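Local coordinates for protein minor fimbrium anchoring subunit Mfa2 (Porphyromonas gingivalis, PDB 5NFI) that anchors the minor (Mfa1) fimbriae, which mediate biofilm formation and adhesion to host cells and other bacteria, in the outer membrane and regulates their length, at residues N106-T111 and F199-K204. Numbering follows the deposited sequence.
Sequences NIDGTT and FFTTLK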
ATOM      1  N   ASN A 106      -4.964 -13.145  -3.411  1.00 46.94           N
ATOM      2  CA  ASN A 106      -3.569 -13.004  -3.799  1.00 47.37           C
ATOM      3  C   ASN A 106      -3.366 -11.844  -4.754  1.00 48.27           C
ATOM      4  O   ASN A 106      -3.890 -11.872  -5.871  1.00 49.40           O
ATOM      5  CB  ASN A 106      -3.070 -14.279  -4.444  1.00 47.56           C
ATOM      6  CG  ASN A 106      -1.672 -14.142  -4.967  1.00 48.26           C
ATOM      7  OD1 ASN A 106      -0.869 -13.375  -4.444  1.00 47.36           O
ATOM      8  ND2 ASN A 106      -1.371 -14.878  -6.025  1.00 50.31           N
ATOM      9  N   ILE A 107      -2.594 -10.841  -4.338  1.00 47.89           N
ATOM     10  CA  ILE A 107      -2.412  -9.672  -5.173  1.00 48.49           C
ATOM     11  C   ILE A 107      -0.986  -9.520  -5.700  1.00 49.50           C
ATOM     12  O   ILE A 107      -0.593  -8.425  -6.115  1.00 49.27           O
ATOM     13  CB  ILE A 107      -2.821  -8.367  -4.430  1.00 56.42           C
ATOM     14  CG1 ILE A 107      -1.869  -8.064  -3.270  1.00 41.50           C
ATOM     15  CG2 ILE A 107      -4.316  -8.403  -4.029  1.00 41.89           C
ATOM     16  CD1 ILE A 107      -2.256  -6.863  -2.484  1.00 41.32           C
ATOM     17  N   ASP A 108      -0.228 -10.616  -5.722  1.00 50.44           N
ATOM     18  CA  ASP A 108       1.103 -10.582  -6.343  1.00 50.29           C
ATOM     19  C   ASP A 108       0.948 -10.063  -7.753  1.00 48.57           C
ATOM     20  O   ASP A 108      -0.033 -10.353  -8.415  1.00 47.75           O
ATOM     21  CB  ASP A 108       1.792 -11.961  -6.393  1.00 51.59           C
ATOM     22  CG  ASP A 108       1.919 -12.622  -5.026  1.00 53.04           C
ATOM     23  OD1 ASP A 108       2.094 -11.913  -4.002  1.00 53.68           O
ATOM     24  OD2 ASP A 108       1.835 -13.874  -4.980  1.00 53.40           O
ATOM     25  N   GLY A 109       1.930  -9.295  -8.204  1.00 49.01           N
ATOM     26  CA  GLY A 109       1.973  -8.839  -9.573  1.00 49.82           C
ATOM     27  C   GLY A 109       1.053  -7.666  -9.847  1.00 50.41           C
ATOM     28  O   GLY A 109       0.861  -7.306 -10.999  1.00 52.17           O
ATOM     29  N   THR A 110       0.481  -7.080  -8.801  1.00 49.58           N
ATOM     30  CA  THR A 110      -0.324  -5.876  -8.950  1.00 49.91           C
ATOM     31  C   THR A 110       0.292  -4.684  -8.226  1.00 50.39           C
ATOM     32  O   THR A 110       0.898  -4.822  -7.176  1.00 51.26           O
ATOM     33  CB  THR A 110      -1.752  -6.065  -8.409  1.00 49.37           C
ATOM     34  OG1 THR A 110      -1.769  -5.803  -7.000  1.00 48.43           O
ATOM     35  CG2 THR A 110      -2.265  -7.466  -8.689  1.00 49.63           C
ATOM     36  N   THR A 111       0.109  -3.500  -8.778  1.00 50.65           N
ATOM     37  CA  THR A 111       0.517  -2.279  -8.101  1.00 49.42           C
ATOM     38  C   THR A 111      -0.719  -1.508  -7.720  1.00 48.22           C
ATOM     39  O   THR A 111      -1.725  -1.570  -8.426  1.00 48.47           O
ATOM     40  CB  THR A 111       1.408  -1.422  -8.982  1.00 49.94           C
ATOM     41  OG1 THR A 111       0.911  -1.451 -10.331  1.00 50.61           O
ATOM     42  CG2 THR A 111       2.819  -1.974  -8.962  1.00 50.46           C
ATOM     43  N   PHE A 199       7.237 -15.259  -0.385  1.00 57.49           N
ATOM     44  CA  PHE A 199       7.002 -13.962  -1.016  1.00 55.30           C
ATOM     45  C   PHE A 199       5.570 -13.453  -0.806  1.00 53.16           C
ATOM     46  O   PHE A 199       4.596 -14.136  -1.131  1.00 53.38           O
ATOM     47  CB  PHE A 199       7.321 -14.030  -2.504  1.00 55.72           C
ATOM     48  CG  PHE A 199       7.090 -12.732  -3.228  1.00 55.99           C
ATOM     49  CD1 PHE A 199       8.064 -11.752  -3.245  1.00 56.26           C
ATOM     50  CD2 PHE A 199       5.888 -12.486  -3.883  1.00 55.97           C
ATOM     51  CE1 PHE A 199       7.843 -10.552  -3.915  1.00 56.79           C
ATOM     52  CE2 PHE A 199       5.661 -11.294  -4.538  1.00 56.07           C
ATOM     53  CZ  PHE A 199       6.638 -10.327  -4.560  1.00 56.41           C
ATOM     54  N   PHE A 200       5.459 -12.245  -0.263  1.00 51.15           N
ATOM     55  CA  PHE A 200       4.167 -11.635   0.021  1.00 50.07           C
ATOM     56  C   PHE A 200       3.987 -10.349  -0.780  1.00 48.52           C
ATOM     57  O   PHE A 200       4.924  -9.564  -0.933  1.00 48.90           O
ATOM     58  CB  PHE A 200       4.020 -11.301   1.512  1.00 50.79           C
ATOM     59  CG  PHE A 200       4.245 -12.458   2.421  1.00 51.68           C
ATOM     60  CD1 PHE A 200       5.527 -12.829   2.790  1.00 52.00           C
ATOM     61  CD2 PHE A 200       3.177 -13.177   2.917  1.00 52.17           C
ATOM     62  CE1 PHE A 200       5.732 -13.903   3.633  1.00 52.34           C
ATOM     63  CE2 PHE A 200       3.374 -14.261   3.766  1.00 52.08           C
ATOM     64  CZ  PHE A 200       4.640 -14.626   4.120  1.00 52.24           C
ATOM     65  N   THR A 201       2.787 -10.122  -1.284  1.00 46.55           N
ATOM     66  CA  THR A 201       2.469  -8.798  -1.748  1.00 45.92           C
ATOM     67  C   THR A 201       1.404  -8.244  -0.822  1.00 45.03           C
ATOM     68  O   THR A 201       0.280  -8.760  -0.754  1.00 45.52           O
ATOM     69  CB  THR A 201       1.981  -8.767  -3.205  1.00 47.13           C
ATOM     70  OG1 THR A 201       2.962  -9.367  -4.053  1.00 47.86           O
ATOM     71  CG2 THR A 201       1.778  -7.331  -3.636  1.00 47.29           C
ATOM     72  N   THR A 202       1.755  -7.202  -0.090  1.00 43.46           N
ATOM     73  CA  THR A 202       0.806  -6.639   0.838  1.00 43.12           C
ATOM     74  C   THR A 202       0.532  -5.198   0.433  1.00 43.74           C
ATOM     75  O   THR A 202       1.127  -4.693  -0.511  1.00 44.15           O
ATOM     76  CB  THR A 202       1.323  -6.718   2.286  1.00 42.67           C
ATOM     77  OG1 THR A 202       0.346  -6.168   3.177  1.00 43.93           O
ATOM     78  CG2 THR A 202       2.614  -5.951   2.434  1.00 42.28           C
ATOM     79  N   LEU A 203      -0.366  -4.527   1.133  1.00 43.93           N
ATOM     80  CA  LEU A 203      -0.620  -3.150   0.787  1.00 45.73           C
ATOM     81  C   LEU A 203       0.254  -2.282   1.680  1.00 47.30           C
ATOM     82  O   LEU A 203       1.432  -2.594   1.865  1.00 47.30           O
ATOM     83  CB  LEU A 203      -2.108  -2.817   0.898  1.00 46.19           C
ATOM     84  CG  LEU A 203      -2.944  -3.644  -0.090  1.00 45.84           C
ATOM     85  CD1 LEU A 203      -4.418  -3.399   0.095  1.00 46.30           C
ATOM     86  CD2 LEU A 203      -2.533  -3.339  -1.528  1.00 46.52           C
ATOM     87  N   LYS A 204      -0.298  -1.188   2.203  1.00 48.78           N
ATOM     88  CA  LYS A 204       0.515  -0.137   2.819  1.00 49.72           C
ATOM     89  C   LYS A 204       1.169  -0.581   4.129  1.00 49.31           C
ATOM     90  O   LYS A 204       0.541  -1.218   4.979  1.00 48.56           O
ATOM     91  CB  LYS A 204      -0.334   1.119   3.053  1.00 51.52           C
ATOM     92  CG  LYS A 204       0.430   2.328   3.571  1.00 52.92           C
ATOM     93  CD  LYS A 204       0.418   3.453   2.559  1.00 54.54           C
ATOM     94  CE  LYS A 204       0.164   4.804   3.209  1.00 57.23           C
ATOM     95  NZ  LYS A 204       1.258   5.204   4.157  1.00 58.24           N
TER
HETATM   96  O   HOH W   1      -0.953 -10.966  -1.730  1.00 51.97           O
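With chi1 near -56° in both residues, Asp108 CG and Thr201 OG1 each lie anti to their own carbonyl carbon, and the carboxylate of the loop meets the hydroxyl of the strand. Thr201 OG1 donates to Asp108 OD1 (2.7 Å), which accepts on its anti lone pair, turned away from OD2. The Phe199 ring, its CG anti to the backbone N, flanks the same oxygen, CE2 lying 3.7 Å from Asp108 OD1 with carboxylate and ring planes 60° apart. Ile107 CG1 is wedged between its own N and C (chi1 67°); an anti chi2 then carries CD1 along the strand. Ile107 CG1 sits 3.7 Å from Thr201 CG2. Beyond it, Ile107 CD1 touches Leu203 CD2 at 3.7 Å, the two side chains crossing almost perpendicularly. A water bridges the backbones: its O lies 2.7 Å from Thr201 O, to which it donates, and accepts from Ile107 N. The loop keeps its shape through a type II beta turn from Ile107 to Thr110, with Gly109 at positive phi; Ile107 O accepts both Thr110 N and, at 3.0 Å, Thr110 OG1. This is structural packing within a beta-rich protein of the fimbrillin superfamily: the turn between strands 103-104 and 113-122 docks onto the end of strand 196-202, which is paired antiparallel with strands 133-151 and 182-190.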